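Local coordinates for protein putative Glycerophosphoryl diester phosphodiesterase (Silicibacter pomeroyi, PDB 3L12) that is a putative member of the glycerophosphoryl diester phosphodiesterase family, built on a TIM-barrel fold and holding a magnesium ion, at residues P31-L35 against E36-F40; L133-C136 against A137-D141; A164-V167 against A168-A172. All coordinates share one frame; numbering follows the deposited sequence.

Contact 1: P31-L35 against E36-F40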
loop_
_atom_site.group_PDB
_atom_site.type_symbol
_atom_site.label_atom_id
_atom_site.label_comp_id
_atom_site.label_asym_id
_atom_site.label_seq_id
_atom_site.Cartn_x
_atom_site.Cartn_y
_atom_site.Cartn_z
ATOM N N PRO A 31 -0.364 -8.655 -0.262
ATOM C CA PRO A 31 -0.132 -10.062 -0.645
ATOM C C PRO A 31 0.223 -10.172 -2.112
ATOM O O PRO A 31 -0.478 -9.622 -2.990
ATOM C CB PRO A 31 -1.472 -10.757 -0.310
ATOM C CG PRO A 31 -2.370 -9.706 -0.036
ATOM C CD PRO A 31 -1.632 -8.508 0.473
ATOM N N GLU A 32 1.236 -10.945 -2.368
ATOM C CA GLU A 32 1.766 -11.031 -3.710
ATOM C C GLU A 32 0.840 -11.719 -4.687
ATOM O O GLU A 32 0.066 -12.575 -4.328
ATOM C CB GLU A 32 3.074 -11.794 -3.662
ATOM C CG GLU A 32 2.920 -13.316 -3.326
ATOM C CD GLU A 32 4.240 -13.968 -3.087
ATOM O OE1 GLU A 32 4.817 -13.696 -1.995
ATOM O OE2 GLU A 32 4.689 -14.717 -3.958
ATOM N N ASN A 33 0.961 -11.365 -5.959
ATOM C CA ASN A 33 0.204 -12.023 -7.016
ATOM C C ASN A 33 -1.320 -12.102 -6.758
ATOM O O ASN A 33 -2.025 -13.100 -7.132
ATOM C CB ASN A 33 0.842 -13.375 -7.334
ATOM C CG ASN A 33 2.080 -13.251 -8.173
ATOM O OD1 ASN A 33 2.163 -12.367 -9.034
ATOM N ND2 ASN A 33 3.034 -14.191 -8.004
ATOM N N THR A 34 -1.852 -11.044 -6.129
ATOM C CA THR A 34 -3.275 -10.949 -5.887
ATOM C C THR A 34 -3.874 -9.779 -6.660
ATOM O O THR A 34 -3.233 -8.754 -6.897
ATOM C CB THR A 34 -3.632 -10.771 -4.406
ATOM O OG1 THR A 34 -3.072 -9.548 -3.913
ATOM C CG2 THR A 34 -3.041 -12.005 -3.589
ATOM N N LEU A 35 -5.094 -9.941 -7.110
ATOM C CA LEU A 35 -5.827 -8.832 -7.799
ATOM C C LEU A 35 -5.833 -7.598 -6.900
ATOM O O LEU A 35 -5.653 -6.484 -7.349
ATOM C CB LEU A 35 -7.210 -9.246 -8.164
ATOM C CG LEU A 35 -7.427 -10.438 -9.129
ATOM C CD1 LEU A 35 -9.009 -10.640 -9.404
ATOM C CD2 LEU A 35 -6.657 -10.223 -10.422
ATOM N N GLU A 36 -5.999 -7.812 -5.594
ATOM C CA GLU A 36 -5.968 -6.700 -4.640
ATOM C C GLU A 36 -4.635 -5.951 -4.652
ATOM O O GLU A 36 -4.596 -4.696 -4.658
ATOM C CB GLU A 36 -6.353 -7.210 -3.229
ATOM C CG GLU A 36 -7.774 -7.861 -3.129
ATOM C CD GLU A 36 -7.953 -9.263 -3.736
ATOM O OE1 GLU A 36 -7.023 -9.866 -4.292
ATOM O OE2 GLU A 36 -9.070 -9.801 -3.686
ATOM N N GLY A 37 -3.544 -6.685 -4.688
ATOM C CA GLY A 37 -2.223 -6.110 -4.700
ATOM C C GLY A 37 -1.914 -5.439 -6.027
ATOM O O GLY A 37 -1.224 -4.412 -6.073
ATOM N N PHE A 38 -2.462 -5.999 -7.130
ATOM C CA PHE A 38 -2.238 -5.361 -8.431
ATOM C C PHE A 38 -2.960 -4.035 -8.527
ATOM O O PHE A 38 -2.394 -3.073 -9.014
ATOM C CB PHE A 38 -2.576 -6.290 -9.616
ATOM C CG PHE A 38 -1.686 -7.491 -9.735
ATOM C CD1 PHE A 38 -0.313 -7.343 -9.919
ATOM C CD2 PHE A 38 -2.189 -8.791 -9.625
ATOM C CE1 PHE A 38 0.520 -8.460 -10.041
ATOM C CE2 PHE A 38 -1.350 -9.891 -9.715
ATOM C CZ PHE A 38 -0.000 -9.726 -9.945
ATOM N N ALA A 39 -4.180 -3.973 -8.009
ATOM C CA ALA A 39 -4.914 -2.727 -8.019
ATOM C C ALA A 39 -4.238 -1.687 -7.169
ATOM O O ALA A 39 -4.190 -0.504 -7.536
ATOM C CB ALA A 39 -6.338 -2.942 -7.530
ATOM N N PHE A 40 -3.733 -2.093 -5.999
ATOM C CA PHE A 40 -2.998 -1.169 -5.162
ATOM C C PHE A 40 -1.773 -0.595 -5.950
ATOM O O PHE A 40 -1.520 0.629 -5.966
ATOM C CB PHE A 40 -2.441 -1.840 -3.896
ATOM C CG PHE A 40 -1.255 -1.071 -3.330
ATOM C CD1 PHE A 40 -1.488 0.178 -2.763
ATOM C CD2 PHE A 40 0.071 -1.511 -3.483
ATOM C CE1 PHE A 40 -0.440 0.961 -2.289
ATOM C CE2 PHE A 40 1.102 -0.720 -3.023
ATOM C CZ PHE A 40 0.838 0.512 -2.426
HETATM O O HOH W 1 -6.654 -12.132 -5.969
#

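Contact 2: L133-C136 against A137-D141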
loop_
_atom_site.group_PDB
_atom_site.type_symbol
_atom_site.label_atom_id
_atom_site.label_comp_id
_atom_site.label_asym_id
_atom_site.label_seq_id
_atom_site.Cartn_x
_atom_site.Cartn_y
_atom_site.Cartn_z
ATOM N N LEU A 133 -5.792 -10.199 -16.452
ATOM C CA LEU A 133 -5.777 -9.450 -17.709
ATOM C C LEU A 133 -7.049 -8.623 -17.868
ATOM O O LEU A 133 -6.978 -7.522 -18.393
ATOM C CB LEU A 133 -5.551 -10.369 -18.897
ATOM C CG LEU A 133 -4.200 -11.098 -18.882
ATOM C CD1 LEU A 133 -4.157 -12.046 -20.076
ATOM C CD2 LEU A 133 -2.882 -10.204 -18.851
ATOM N N ASP A 134 -8.191 -9.140 -17.422
ATOM C CA ASP A 134 -9.455 -8.390 -17.418
ATOM C C ASP A 134 -9.326 -7.096 -16.566
ATOM O O ASP A 134 -9.708 -5.960 -16.993
ATOM C CB ASP A 134 -10.568 -9.286 -16.879
ATOM C CG ASP A 134 -11.971 -8.759 -17.162
ATOM O OD1 ASP A 134 -12.173 -7.920 -18.062
ATOM O OD2 ASP A 134 -12.896 -9.251 -16.517
ATOM N N LEU A 135 -8.770 -7.256 -15.375
ATOM C CA LEU A 135 -8.514 -6.129 -14.500
ATOM C C LEU A 135 -7.626 -5.094 -15.198
ATOM O O LEU A 135 -7.956 -3.908 -15.221
ATOM C CB LEU A 135 -7.835 -6.594 -13.213
ATOM C CG LEU A 135 -7.344 -5.532 -12.222
ATOM C CD1 LEU A 135 -8.554 -4.809 -11.656
ATOM C CD2 LEU A 135 -6.528 -6.132 -11.087
ATOM N N CYS A 136 -6.532 -5.535 -15.788
ATOM C CA CYS A 136 -5.574 -4.610 -16.429
ATOM C C CYS A 136 -6.205 -3.901 -17.641
ATOM O O CYS A 136 -6.063 -2.690 -17.796
ATOM C CB CYS A 136 -4.282 -5.314 -16.862
ATOM S SG CYS A 136 -3.241 -5.846 -15.549
ATOM N N ALA A 137 -6.913 -4.656 -18.467
ATOM C CA ALA A 137 -7.535 -4.104 -19.679
ATOM C C ALA A 137 -8.567 -3.023 -19.338
ATOM O O ALA A 137 -8.742 -2.068 -20.110
ATOM C CB ALA A 137 -8.159 -5.218 -20.526
ATOM N N GLY A 138 -9.215 -3.151 -18.185
ATOM C CA GLY A 138 -10.161 -2.156 -17.685
ATOM C C GLY A 138 -9.612 -0.744 -17.465
ATOM O O GLY A 138 -10.393 0.229 -17.427
ATOM N N TYR A 139 -8.295 -0.599 -17.325
ATOM C CA TYR A 139 -7.680 0.721 -17.161
ATOM C C TYR A 139 -7.507 1.431 -18.522
ATOM O O TYR A 139 -7.059 2.567 -18.556
ATOM C CB TYR A 139 -6.347 0.614 -16.419
ATOM C CG TYR A 139 -6.510 0.220 -14.968
ATOM C CD1 TYR A 139 -6.713 -1.108 -14.609
ATOM C CD2 TYR A 139 -6.391 1.159 -13.933
ATOM C CE1 TYR A 139 -6.831 -1.493 -13.266
ATOM C CE2 TYR A 139 -6.511 0.778 -12.595
ATOM C CZ TYR A 139 -6.736 -0.557 -12.268
ATOM O OH TYR A 139 -6.858 -0.964 -10.928
ATOM N N GLY A 140 -7.804 0.739 -19.624
ATOM C CA GLY A 140 -7.744 1.340 -20.961
ATOM C C GLY A 140 -6.359 1.823 -21.345
ATOM O O GLY A 140 -5.376 1.065 -21.290
ATOM N N ASP A 141 -6.259 3.103 -21.693
ATOM C CA ASP A 141 -4.981 3.675 -22.057
ATOM C C ASP A 141 -4.030 3.688 -20.875
ATOM O O ASP A 141 -2.841 3.777 -21.080
ATOM C CB ASP A 141 -5.127 5.091 -22.588
ATOM C CG ASP A 141 -5.688 5.131 -23.996
ATOM O OD1 ASP A 141 -5.757 4.072 -24.673
ATOM O OD2 ASP A 141 -6.031 6.241 -24.432
#

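Contact 3: A164-V167 against A168-A172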
loop_
_atom_site.group_PDB
_atom_site.type_symbol
_atom_site.label_atom_id
_atom_site.label_comp_id
_atom_site.label_asym_id
_atom_site.label_seq_id
_atom_site.Cartn_x
_atom_site.Cartn_y
_atom_site.Cartn_z
ATOM N N ALA A 164 4.484 -26.655 -24.904
ATOM C CA ALA A 164 3.917 -25.852 -26.004
ATOM C C ALA A 164 2.475 -25.465 -25.662
ATOM O O ALA A 164 2.003 -24.372 -26.011
ATOM C CB ALA A 164 3.942 -26.619 -27.350
ATOM N N GLU A 165 1.769 -26.385 -25.002
ATOM C CA GLU A 165 0.397 -26.145 -24.568
ATOM C C GLU A 165 0.340 -25.009 -23.545
ATOM O O GLU A 165 -0.595 -24.221 -23.537
ATOM C CB GLU A 165 -0.223 -27.392 -23.981
ATOM C CG GLU A 165 -0.607 -28.449 -25.032
ATOM C CD GLU A 165 -0.907 -29.806 -24.409
ATOM O OE1 GLU A 165 -1.083 -29.869 -23.179
ATOM O OE2 GLU A 165 -0.956 -30.796 -25.156
HETATM N N MSE A 166 1.325 -24.947 -22.665
HETATM C CA MSE A 166 1.383 -23.848 -21.665
HETATM C C MSE A 166 1.439 -22.516 -22.391
HETATM O O MSE A 166 0.669 -21.596 -22.122
HETATM C CB MSE A 166 2.587 -23.992 -20.758
HETATM C CG MSE A 166 2.844 -22.715 -19.938
HETATM SE SE MSE A 166 4.102 -22.972 -18.527
HETATM C CE MSE A 166 3.427 -21.530 -17.563
ATOM N N VAL A 167 2.379 -22.421 -23.331
ATOM C CA VAL A 167 2.552 -21.208 -24.105
ATOM C C VAL A 167 1.251 -20.851 -24.828
ATOM O O VAL A 167 0.779 -19.717 -24.747
ATOM C CB VAL A 167 3.760 -21.317 -25.074
ATOM C CG1 VAL A 167 3.785 -20.097 -26.067
ATOM C CG2 VAL A 167 5.056 -21.382 -24.306
ATOM N N ALA A 168 0.611 -21.823 -25.438
ATOM C CA ALA A 168 -0.618 -21.552 -26.189
ATOM C C ALA A 168 -1.762 -21.061 -25.287
ATOM O O ALA A 168 -2.575 -20.193 -25.694
ATOM C CB ALA A 168 -1.047 -22.799 -26.984
ATOM N N ALA A 169 -1.842 -21.650 -24.098
ATOM C CA ALA A 169 -2.852 -21.295 -23.129
ATOM C C ALA A 169 -2.659 -19.857 -22.604
ATOM O O ALA A 169 -3.609 -19.111 -22.502
ATOM C CB ALA A 169 -2.857 -22.349 -21.975
ATOM N N VAL A 170 -1.422 -19.508 -22.280
ATOM C CA VAL A 170 -1.092 -18.153 -21.867
ATOM C C VAL A 170 -1.442 -17.179 -22.990
ATOM O O VAL A 170 -2.103 -16.152 -22.791
ATOM C CB VAL A 170 0.384 -18.072 -21.447
ATOM C CG1 VAL A 170 0.839 -16.633 -21.295
ATOM C CG2 VAL A 170 0.584 -18.863 -20.154
ATOM N N LEU A 171 -1.069 -17.509 -24.219
ATOM C CA LEU A 171 -1.365 -16.606 -25.365
ATOM C C LEU A 171 -2.857 -16.432 -25.634
ATOM O O LEU A 171 -3.294 -15.338 -25.986
ATOM C CB LEU A 171 -0.660 -17.086 -26.625
ATOM C CG LEU A 171 0.857 -16.883 -26.566
ATOM C CD1 LEU A 171 1.560 -17.596 -27.737
ATOM C CD2 LEU A 171 1.229 -15.384 -26.532
ATOM N N ALA A 172 -3.625 -17.503 -25.479
ATOM C CA ALA A 172 -5.074 -17.453 -25.661
ATOM C C ALA A 172 -5.668 -16.421 -24.713
ATOM O O ALA A 172 -6.555 -15.625 -25.117
ATOM C CB ALA A 172 -5.718 -18.831 -25.443
#

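Contact 1: P31-L35 against E36-F40
T34, at the N-cap position of helix 35-43, caps G37 N in a local contact where the loop after strand 19-23 turns into the helix. T34 OG1 accepts from G37 N at 3.0 Å and donates to P31 O at 2.8 Å, so one hydroxyl links the loop behind it to the first turn ahead. Its torsion explains this double role: OG1 stands between the backbone N and the carbonyl carbon (chi1 62°), which brings it round to the helix start. The regular pattern begins with F38 N bonding to T34 O at 2.9 Å, followed by A39 N to L35 O. The N-H of L35 also belongs to the opening turn, and it is served differently. A water accepts from L35 N and donates to E36 OE1 at 2.8 Å; the bend of the E36 chain at chi2 (74°) folds the carboxylate back toward it. In the TIM barrel this stretch carries the chain from the first strand onto a helix packed outside the neighbouring strand 48-55, where F38 rests on L49 and F51. The F38 ring lies against the loop that caps its own helix. T34 O approaches it obliquely, while N33 OD1 sits at its edge, 3.5 Å from CZ, with the amide and ring planes 41° apart. The other end of that amide turns inward: N33 ND2 is hydrogen-bonded to D52 OD2, a ligand of the magnesium ion, which makes N33 a second-shell residue whose backbone is also tied to R24.

Contact 2: L133-C136 against A137-D141
The ring of Y139 is the flat group of this helix end, and it turns an edge to the last turn of helix 129-137. Two carbonyl oxygens lie near the ring plane at that edge: L135 O is 3.1 Å from Y139 CD1, and C136 O is 3.6 Å from the same carbon. Beside them, L135 runs alongside the tyrosine and points the same way, its CD1 4.1 Å from Y139 CE1. With CG anti to the backbone N (chi1 173°), the L135 bond from CB to CG turns toward the C-terminal side and sets CD1 beside the ring. Both residues then reach helix 35-43, where L135 meets L35 and Y139 meets A39 and L42, while C136 and L133 pack on L146 of strand 145-150. The backbone shows how the helix runs out. A137 N still bonds to L133 O in the alpha pattern, and G138 N divides itself between D134 O at 3.1 Å and a weak bond to L135 O. Y139 N then takes C136 O at 3.1 Å, three residues back, from well above the carbonyl plane. A type I turn from A137 to G140 follows, closed by G140 N to A137 O, and G140 departs from helical geometry with a positive phi of 61°. Where the regular bonding ends, the weakly polar C-H edge of the tyrosine faces L135 O and C136 O, an arrangement consistent with a modest electrostatic attraction added to the N-H bonds on these oxygens.

Contact 3: A164-V167 against A168-A172
V167 and L171 meet because their first torsions differ: V167 sets CG1 anti to the backbone N (chi1 171°), forward along the helix, whereas L171 holds CG anti to its carbonyl carbon (chi1 -71°), which tips the chain back. One turn apart, they lie side by side and point the same way, with V167 CG1 3.7 Å from L171 CD1. Both belong to helix 160-176, the crossover of a beta-alpha-beta unit with strands 145-150 and 183-187, one of the repeated units from which a TIM barrel is built. Four consecutive alpha-helical bonds join the two halves, from A168 N to A164 O through L171 N to V167 O, the last at 2.9 Å. The V170 N bond to M166 O is the straightest, with an N-H...O angle of 171°. The helix presents different surfaces to different neighbours. V167 and L171 pack against helix 190-199, V167 touching L192 and both reaching Q199, whose NE2 also donates to A164 O and so ties the two helices by a polar bond. V170 and L171 meet M185 of strand 183-187. V170 also reaches V53, and the selenomethionine M166 lies with A169 on M55, both V53 and M55 being on strand 48-55. The alanines lie among these same contacts: A168 also touches Q199, and A169 CB comes within 3.3 Å of E165 O. M166 and V170 have a looser side-chain approach, CG to CG2 at 4.5 Å; V170 CG2 comes closer to the backbone, 3.4 Å from M166 O.

Overall arrangement
Contacts 1 and 2 sit at the start of helix 35-43 and the end of helix 129-137 and touch directly, their centres about 14 Å apart: L135 CD2 lies 3.9 Å from L35 O, and Y139 OH lies 3.9 Å from A39 CA. Contact 3, on helix 160-176, touches neither; its nearest atoms are about 5 Å from contact 2 and about 12 Å from contact 1. Two of the contacts can be placed against the magnesium ion, bound by E50, D52 and E149. The side chain of N33 in contact 1 is about 6 Å from the magnesium ion. The side chain of M166 in contact 3 is about 11 Å from the magnesium ion. Strand 48-55, carrying E50 and D52, receives side chains from contacts 1 and 3; contact 2 packs on strand 145-150, carrying E149.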